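Long-range contact in probable zinc protease PqqL (Escherichia coli, PDB 6OFT), which is probably a periplasmic zinc-dependent metalloendopeptidase of the M16 family, the chain here being its first half: residues Y23-Q37 with Q373-A386. Residues are numbered along the deposited sequence; the frame is centred on the assembly and turned at random.
Sequences YPHAHPKDQVNLWLQ and QAERDLRMLTSRLA. With PO4 (phosphate ion), chain D.
Thr382 sets its methyl CG2 over the centre of the Trp35 six-membered ring, 3.5 Å from the centroid, a CH-pi contact, while Ser383 OG and Ala386 CB lie at the indole edge. The His25 ring carries Leu381 CD2 on one face and a water on the opposite one; at its edge ND1 donates to O1 of a phosphate ion, probably from the crystallisation liquor (2.6 Å), and NE2 to Arg376 O (2.7 Å). Both ring nitrogens are thus engaged, which fixes the ring's rotation. Replacing His25 by an alanine is likely to cost Arg376 O its short bond, the weak one from His27 ND1 remaining, and Leu381 CD2 the ring face it rests on. Arg376 NH2 bonds Tyr23 OH (2.8 Å) in its guanidinium plane, the tyrosine ring standing at 83° to that plane, and also reaches phosphate O1. Tyr23 OH has a second partner in Asp6. In this M16 half, helix 378-391 lies against one face of the six-stranded mixed sheet of the insulinase-type domain, its 378-386 part running at 31° to strand 31-37, while helix 107-122 packs on Leu34 and Leu36 on the other face. Asn33 ND2 donates to Thr382 OG1 (2.9 Å), which lies somewhat off the amide plane; with OG1 beside its own backbone N (chi1 -45°), Thr382 also bonds Leu378 O and turns CG2 to the indole. Farther along, Gln37 NE2 donates to Ala386 O (3.0 Å) and also bonds Glu95, while OE1 bonds Ser389 OG.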
loop_
_atom_site.group_PDB
_atom_site.type_symbol
_atom_site.label_atom_id
_atom_site.label_comp_id
_atom_site.label_asym_id
_atom_site.label_seq_id
_atom_site.Cartn_x
_atom_site.Cartn_y
_atom_site.Cartn_z
ATOM N N TYR A 23 -0.004 -20.658 -4.029
ATOM C CA TYR A 23 0.141 -20.297 -5.427
ATOM C C TYR A 23 1.449 -20.842 -5.968
ATOM O O TYR A 23 2.502 -20.497 -5.428
ATOM C CB TYR A 23 0.030 -18.776 -5.640
ATOM C CG TYR A 23 -0.206 -18.415 -7.092
ATOM C CD1 TYR A 23 -1.490 -18.415 -7.632
ATOM C CD2 TYR A 23 0.856 -18.125 -7.940
ATOM C CE1 TYR A 23 -1.708 -18.145 -8.981
ATOM C CE2 TYR A 23 0.650 -17.843 -9.292
ATOM C CZ TYR A 23 -0.637 -17.848 -9.807
ATOM O OH TYR A 23 -0.848 -17.565 -11.136
ATOM N N PRO A 24 1.411 -21.682 -7.037
ATOM C CA PRO A 24 2.673 -22.211 -7.589
ATOM C C PRO A 24 3.419 -21.172 -8.408
ATOM O O PRO A 24 2.791 -20.386 -9.110
ATOM C CB PRO A 24 2.215 -23.382 -8.465
ATOM C CG PRO A 24 0.809 -23.033 -8.851
ATOM C CD PRO A 24 0.230 -22.179 -7.789
ATOM N N HIS A 25 4.754 -21.163 -8.310
ATOM C CA HIS A 25 5.614 -20.259 -9.074
ATOM C C HIS A 25 7.018 -20.842 -9.147
ATOM O O HIS A 25 7.500 -21.361 -8.155
ATOM C CB HIS A 25 5.619 -18.829 -8.500
ATOM C CG HIS A 25 6.084 -17.808 -9.502
ATOM N ND1 HIS A 25 5.410 -17.610 -10.686
ATOM C CD2 HIS A 25 7.158 -16.983 -9.474
ATOM C CE1 HIS A 25 6.066 -16.665 -11.332
ATOM N NE2 HIS A 25 7.134 -16.266 -10.652
ATOM N N ALA A 26 7.662 -20.789 -10.305
ATOM C CA ALA A 26 9.001 -21.385 -10.445
ATOM C C ALA A 26 10.021 -20.393 -11.019
ATOM O O ALA A 26 10.838 -20.746 -11.865
ATOM C CB ALA A 26 8.922 -22.653 -11.300
ATOM N N HIS A 27 9.970 -19.146 -10.540
ATOM C CA HIS A 27 10.885 -18.074 -10.923
ATOM C C HIS A 27 11.162 -17.220 -9.658
ATOM O O HIS A 27 10.340 -16.362 -9.305
ATOM C CB HIS A 27 10.308 -17.249 -12.086
ATOM C CG HIS A 27 11.259 -16.244 -12.661
ATOM N ND1 HIS A 27 11.146 -14.893 -12.372
ATOM C CD2 HIS A 27 12.315 -16.428 -13.487
ATOM C CE1 HIS A 27 12.116 -14.300 -13.047
ATOM N NE2 HIS A 27 12.855 -15.183 -13.719
ATOM N N PRO A 28 12.261 -17.502 -8.901
ATOM C CA PRO A 28 13.307 -18.508 -9.159
ATOM C C PRO A 28 12.873 -19.933 -8.843
ATOM O O PRO A 28 11.997 -20.159 -8.004
ATOM C CB PRO A 28 14.479 -18.039 -8.273
ATOM C CG PRO A 28 13.862 -17.262 -7.178
ATOM C CD PRO A 28 12.537 -16.735 -7.671
ATOM N N LYS A 29 13.487 -20.897 -9.540
ATOM C CA LYS A 29 13.209 -22.311 -9.350
ATOM C C LYS A 29 13.624 -22.726 -7.945
ATOM O O LYS A 29 14.618 -22.218 -7.421
ATOM C CB LYS A 29 14.008 -23.143 -10.373
ATOM C CG LYS A 29 13.189 -24.196 -11.101
ATOM C CD LYS A 29 12.521 -23.648 -12.364
ATOM C CE LYS A 29 11.613 -24.663 -13.020
ATOM N NZ LYS A 29 10.706 -24.024 -14.014
ATOM N N ASP A 30 12.881 -23.677 -7.358
ATOM C CA ASP A 30 13.134 -24.267 -6.037
ATOM C C ASP A 30 13.154 -23.249 -4.902
ATOM O O ASP A 30 13.791 -23.487 -3.876
ATOM C CB ASP A 30 14.418 -25.124 -6.036
ATOM C CG ASP A 30 14.425 -26.189 -7.098
ATOM O OD1 ASP A 30 13.402 -26.903 -7.229
ATOM O OD2 ASP A 30 15.457 -26.316 -7.800
ATOM N N GLN A 31 12.421 -22.142 -5.070
ATOM C CA GLN A 31 12.285 -21.114 -4.059
ATOM C C GLN A 31 10.820 -21.021 -3.652
ATOM O O GLN A 31 9.941 -21.220 -4.480
ATOM C CB GLN A 31 12.808 -19.750 -4.552
ATOM C CG GLN A 31 13.045 -18.730 -3.405
ATOM C CD GLN A 31 14.272 -18.997 -2.551
ATOM O OE1 GLN A 31 15.137 -19.811 -2.877
ATOM N NE2 GLN A 31 14.389 -18.295 -1.437
ATOM N N VAL A 32 10.574 -20.746 -2.361
ATOM C CA VAL A 32 9.237 -20.575 -1.797
ATOM C C VAL A 32 9.235 -19.436 -0.773
ATOM O O VAL A 32 10.207 -19.246 -0.051
ATOM C CB VAL A 32 8.682 -21.904 -1.195
ATOM C CG1 VAL A 32 9.451 -22.326 0.061
ATOM C CG2 VAL A 32 7.184 -21.807 -0.910
ATOM N N ASN A 33 8.135 -18.687 -0.731
ATOM C CA ASN A 33 7.862 -17.659 0.251
ATOM C C ASN A 33 6.804 -18.235 1.161
ATOM O O ASN A 33 5.824 -18.836 0.690
ATOM C CB ASN A 33 7.360 -16.375 -0.399
ATOM C CG ASN A 33 8.448 -15.493 -0.936
ATOM O OD1 ASN A 33 9.644 -15.742 -0.753
ATOM N ND2 ASN A 33 8.050 -14.455 -1.643
ATOM N N LEU A 34 7.053 -18.138 2.464
ATOM C CA LEU A 34 6.130 -18.589 3.504
ATOM C C LEU A 34 5.867 -17.363 4.350
ATOM O O LEU A 34 6.802 -16.822 4.951
ATOM C CB LEU A 34 6.723 -19.736 4.354
ATOM C CG LEU A 34 7.193 -21.007 3.627
ATOM C CD1 LEU A 34 7.847 -21.959 4.607
ATOM C CD2 LEU A 34 6.031 -21.725 2.902
ATOM N N TRP A 35 4.632 -16.838 4.281
ATOM C CA TRP A 35 4.252 -15.639 5.014
ATOM C C TRP A 35 3.087 -15.928 5.928
ATOM O O TRP A 35 2.070 -16.466 5.473
ATOM C CB TRP A 35 3.819 -14.489 4.066
ATOM C CG TRP A 35 4.873 -13.809 3.230
ATOM C CD1 TRP A 35 6.130 -14.266 2.927
ATOM C CD2 TRP A 35 4.701 -12.592 2.494
ATOM N NE1 TRP A 35 6.773 -13.369 2.102
ATOM C CE2 TRP A 35 5.915 -12.336 1.811
ATOM C CE3 TRP A 35 3.628 -11.691 2.337
ATOM C CZ2 TRP A 35 6.076 -11.233 0.957
ATOM C CZ3 TRP A 35 3.806 -10.570 1.530
ATOM C CH2 TRP A 35 5.020 -10.345 0.862
ATOM N N LEU A 36 3.199 -15.505 7.201
ATOM C CA LEU A 36 2.110 -15.598 8.159
ATOM C C LEU A 36 1.537 -14.183 8.290
ATOM O O LEU A 36 2.235 -13.246 8.712
ATOM C CB LEU A 36 2.553 -16.157 9.525
ATOM C CG LEU A 36 1.464 -16.126 10.625
ATOM C CD1 LEU A 36 0.240 -17.030 10.245
ATOM C CD2 LEU A 36 2.054 -16.491 12.003
ATOM N N GLN A 37 0.263 -14.041 7.922
ATOM C CA GLN A 37 -0.425 -12.764 7.931
ATOM C C GLN A 37 -1.464 -12.666 9.043
ATOM O O GLN A 37 -2.452 -13.391 9.042
ATOM C CB GLN A 37 -1.034 -12.496 6.529
ATOM C CG GLN A 37 -1.970 -11.282 6.429
ATOM C CD GLN A 37 -2.646 -11.271 5.092
ATOM O OE1 GLN A 37 -3.406 -12.178 4.746
ATOM N NE2 GLN A 37 -2.367 -10.263 4.295
ATOM N N GLN A 373 3.803 -14.655 -17.672
ATOM C CA GLN A 373 3.409 -14.866 -16.263
ATOM C C GLN A 373 4.316 -15.806 -15.472
ATOM O O GLN A 373 4.486 -15.593 -14.271
ATOM C CB GLN A 373 1.938 -15.272 -16.095
ATOM C CG GLN A 373 1.541 -16.683 -16.526
ATOM C CD GLN A 373 0.127 -16.921 -16.044
ATOM O OE1 GLN A 373 -0.819 -16.400 -16.609
ATOM N NE2 GLN A 373 -0.055 -17.660 -14.946
ATOM N N ALA A 374 4.936 -16.795 -16.125
ATOM C CA ALA A 374 5.846 -17.716 -15.430
ATOM C C ALA A 374 7.108 -17.010 -14.886
ATOM O O ALA A 374 7.718 -17.500 -13.937
ATOM C CB ALA A 374 6.229 -18.872 -16.348
ATOM N N GLU A 375 7.447 -15.838 -15.449
ATOM C CA GLU A 375 8.631 -15.047 -15.093
ATOM C C GLU A 375 8.361 -13.872 -14.147
ATOM O O GLU A 375 9.248 -13.042 -13.947
ATOM C CB GLU A 375 9.360 -14.562 -16.369
ATOM C CG GLU A 375 10.169 -15.647 -17.068
ATOM C CD GLU A 375 9.377 -16.754 -17.735
ATOM O OE1 GLU A 375 8.335 -16.455 -18.363
ATOM O OE2 GLU A 375 9.797 -17.929 -17.618
ATOM N N ARG A 376 7.171 -13.814 -13.537
ATOM C CA ARG A 376 6.836 -12.745 -12.588
ATOM C C ARG A 376 7.780 -12.738 -11.382
ATOM O O ARG A 376 8.252 -13.791 -10.962
ATOM C CB ARG A 376 5.400 -12.897 -12.073
ATOM C CG ARG A 376 4.337 -12.512 -13.080
ATOM C CD ARG A 376 2.953 -12.804 -12.523
ATOM N NE ARG A 376 2.651 -14.238 -12.502
ATOM C CZ ARG A 376 1.484 -14.751 -12.128
ATOM N NH1 ARG A 376 0.492 -13.954 -11.741
ATOM N NH2 ARG A 376 1.302 -16.064 -12.122
ATOM N N ASP A 377 8.050 -11.549 -10.832
ATOM C CA ASP A 377 8.872 -11.382 -9.639
ATOM C C ASP A 377 8.140 -12.052 -8.477
ATOM O O ASP A 377 6.959 -11.759 -8.251
ATOM C CB ASP A 377 9.079 -9.886 -9.342
ATOM C CG ASP A 377 9.859 -9.642 -8.075
ATOM O OD1 ASP A 377 11.080 -9.877 -8.081
ATOM O OD2 ASP A 377 9.240 -9.260 -7.071
ATOM N N LEU A 378 8.813 -12.994 -7.791
ATOM C CA LEU A 378 8.237 -13.767 -6.689
ATOM C C LEU A 378 7.709 -12.886 -5.557
ATOM O O LEU A 378 6.555 -13.042 -5.126
ATOM C CB LEU A 378 9.246 -14.816 -6.175
ATOM C CG LEU A 378 8.776 -15.732 -5.032
ATOM C CD1 LEU A 378 7.582 -16.591 -5.444
ATOM C CD2 LEU A 378 9.912 -16.588 -4.523
ATOM N N ARG A 379 8.551 -11.947 -5.098
ATOM C CA ARG A 379 8.226 -10.986 -4.039
ATOM C C ARG A 379 6.948 -10.172 -4.362
ATOM O O ARG A 379 6.032 -10.122 -3.539
ATOM C CB ARG A 379 9.441 -10.067 -3.783
ATOM C CG ARG A 379 9.130 -8.896 -2.850
ATOM C CD ARG A 379 10.234 -8.576 -1.869
ATOM N NE ARG A 379 9.667 -7.951 -0.669
ATOM C CZ ARG A 379 9.353 -8.607 0.447
ATOM N NH1 ARG A 379 9.581 -9.913 0.546
ATOM N NH2 ARG A 379 8.829 -7.958 1.478
ATOM N N MET A 380 6.894 -9.550 -5.563
ATOM C CA MET A 380 5.768 -8.742 -6.035
ATOM C C MET A 380 4.481 -9.573 -6.120
ATOM O O MET A 380 3.423 -9.101 -5.727
ATOM C CB MET A 380 6.105 -8.088 -7.387
ATOM C CG MET A 380 4.992 -7.197 -7.944
ATOM S SD MET A 380 4.367 -5.924 -6.795
ATOM C CE MET A 380 5.880 -4.904 -6.562
ATOM N N LEU A 381 4.583 -10.809 -6.621
ATOM C CA LEU A 381 3.454 -11.733 -6.713
ATOM C C LEU A 381 2.962 -12.115 -5.301
ATOM O O LEU A 381 1.747 -12.116 -5.057
ATOM C CB LEU A 381 3.878 -12.968 -7.533
ATOM C CG LEU A 381 2.867 -14.100 -7.677
ATOM C CD1 LEU A 381 1.591 -13.638 -8.379
ATOM C CD2 LEU A 381 3.486 -15.272 -8.410
ATOM N N THR A 382 3.894 -12.376 -4.359
ATOM C CA THR A 382 3.515 -12.706 -2.967
ATOM C C THR A 382 2.796 -11.514 -2.311
ATOM O O THR A 382 1.785 -11.709 -1.617
ATOM C CB THR A 382 4.713 -13.202 -2.125
ATOM O OG1 THR A 382 5.457 -14.149 -2.882
ATOM C CG2 THR A 382 4.275 -13.855 -0.808
ATOM N N SER A 383 3.294 -10.281 -2.578
ATOM C CA SER A 383 2.709 -9.040 -2.042
ATOM C C SER A 383 1.290 -8.816 -2.559
ATOM O O SER A 383 0.411 -8.466 -1.773
ATOM C CB SER A 383 3.592 -7.832 -2.364
ATOM O OG SER A 383 4.882 -8.021 -1.809
ATOM N N ARG A 384 1.062 -9.026 -3.888
ATOM C CA ARG A 384 -0.263 -8.865 -4.504
ATOM C C ARG A 384 -1.270 -9.836 -3.874
ATOM O O ARG A 384 -2.404 -9.449 -3.602
ATOM C CB ARG A 384 -0.190 -9.023 -6.045
ATOM C CG ARG A 384 -1.544 -8.841 -6.737
ATOM C CD ARG A 384 -1.458 -8.523 -8.237
ATOM N NE ARG A 384 -1.417 -9.716 -9.083
ATOM C CZ ARG A 384 -2.491 -10.361 -9.540
ATOM N NH1 ARG A 384 -3.712 -9.959 -9.203
ATOM N NH2 ARG A 384 -2.350 -11.425 -10.321
ATOM N N LEU A 385 -0.856 -11.094 -3.641
ATOM C CA LEU A 385 -1.719 -12.107 -3.015
ATOM C C LEU A 385 -2.014 -11.733 -1.545
ATOM O O LEU A 385 -3.160 -11.856 -1.089
ATOM C CB LEU A 385 -1.081 -13.513 -3.125
ATOM C CG LEU A 385 -1.941 -14.678 -2.642
ATOM C CD1 LEU A 385 -3.268 -14.753 -3.405
ATOM C CD2 LEU A 385 -1.175 -16.009 -2.735
ATOM N N ALA A 386 -1.001 -11.219 -0.825
ATOM C CA ALA A 386 -1.178 -10.754 0.566
ATOM C C ALA A 386 -2.197 -9.596 0.612
ATOM O O ALA A 386 -3.043 -9.547 1.502
ATOM C CB ALA A 386 0.160 -10.311 1.154
HETATM P P PO4 D . 2.912 -19.500 -12.685
HETATM O O1 PO4 D . 3.153 -18.180 -11.926
HETATM O O2 PO4 D . 2.126 -19.168 -14.039
HETATM O O3 PO4 D . 4.289 -20.238 -13.038
HETATM O O4 PO4 D . 2.008 -20.439 -11.758
HETATM O O HOH W 1 6.957 -19.938 -12.866
HETATM O O HOH W 2 11.344 -13.781 -8.843
#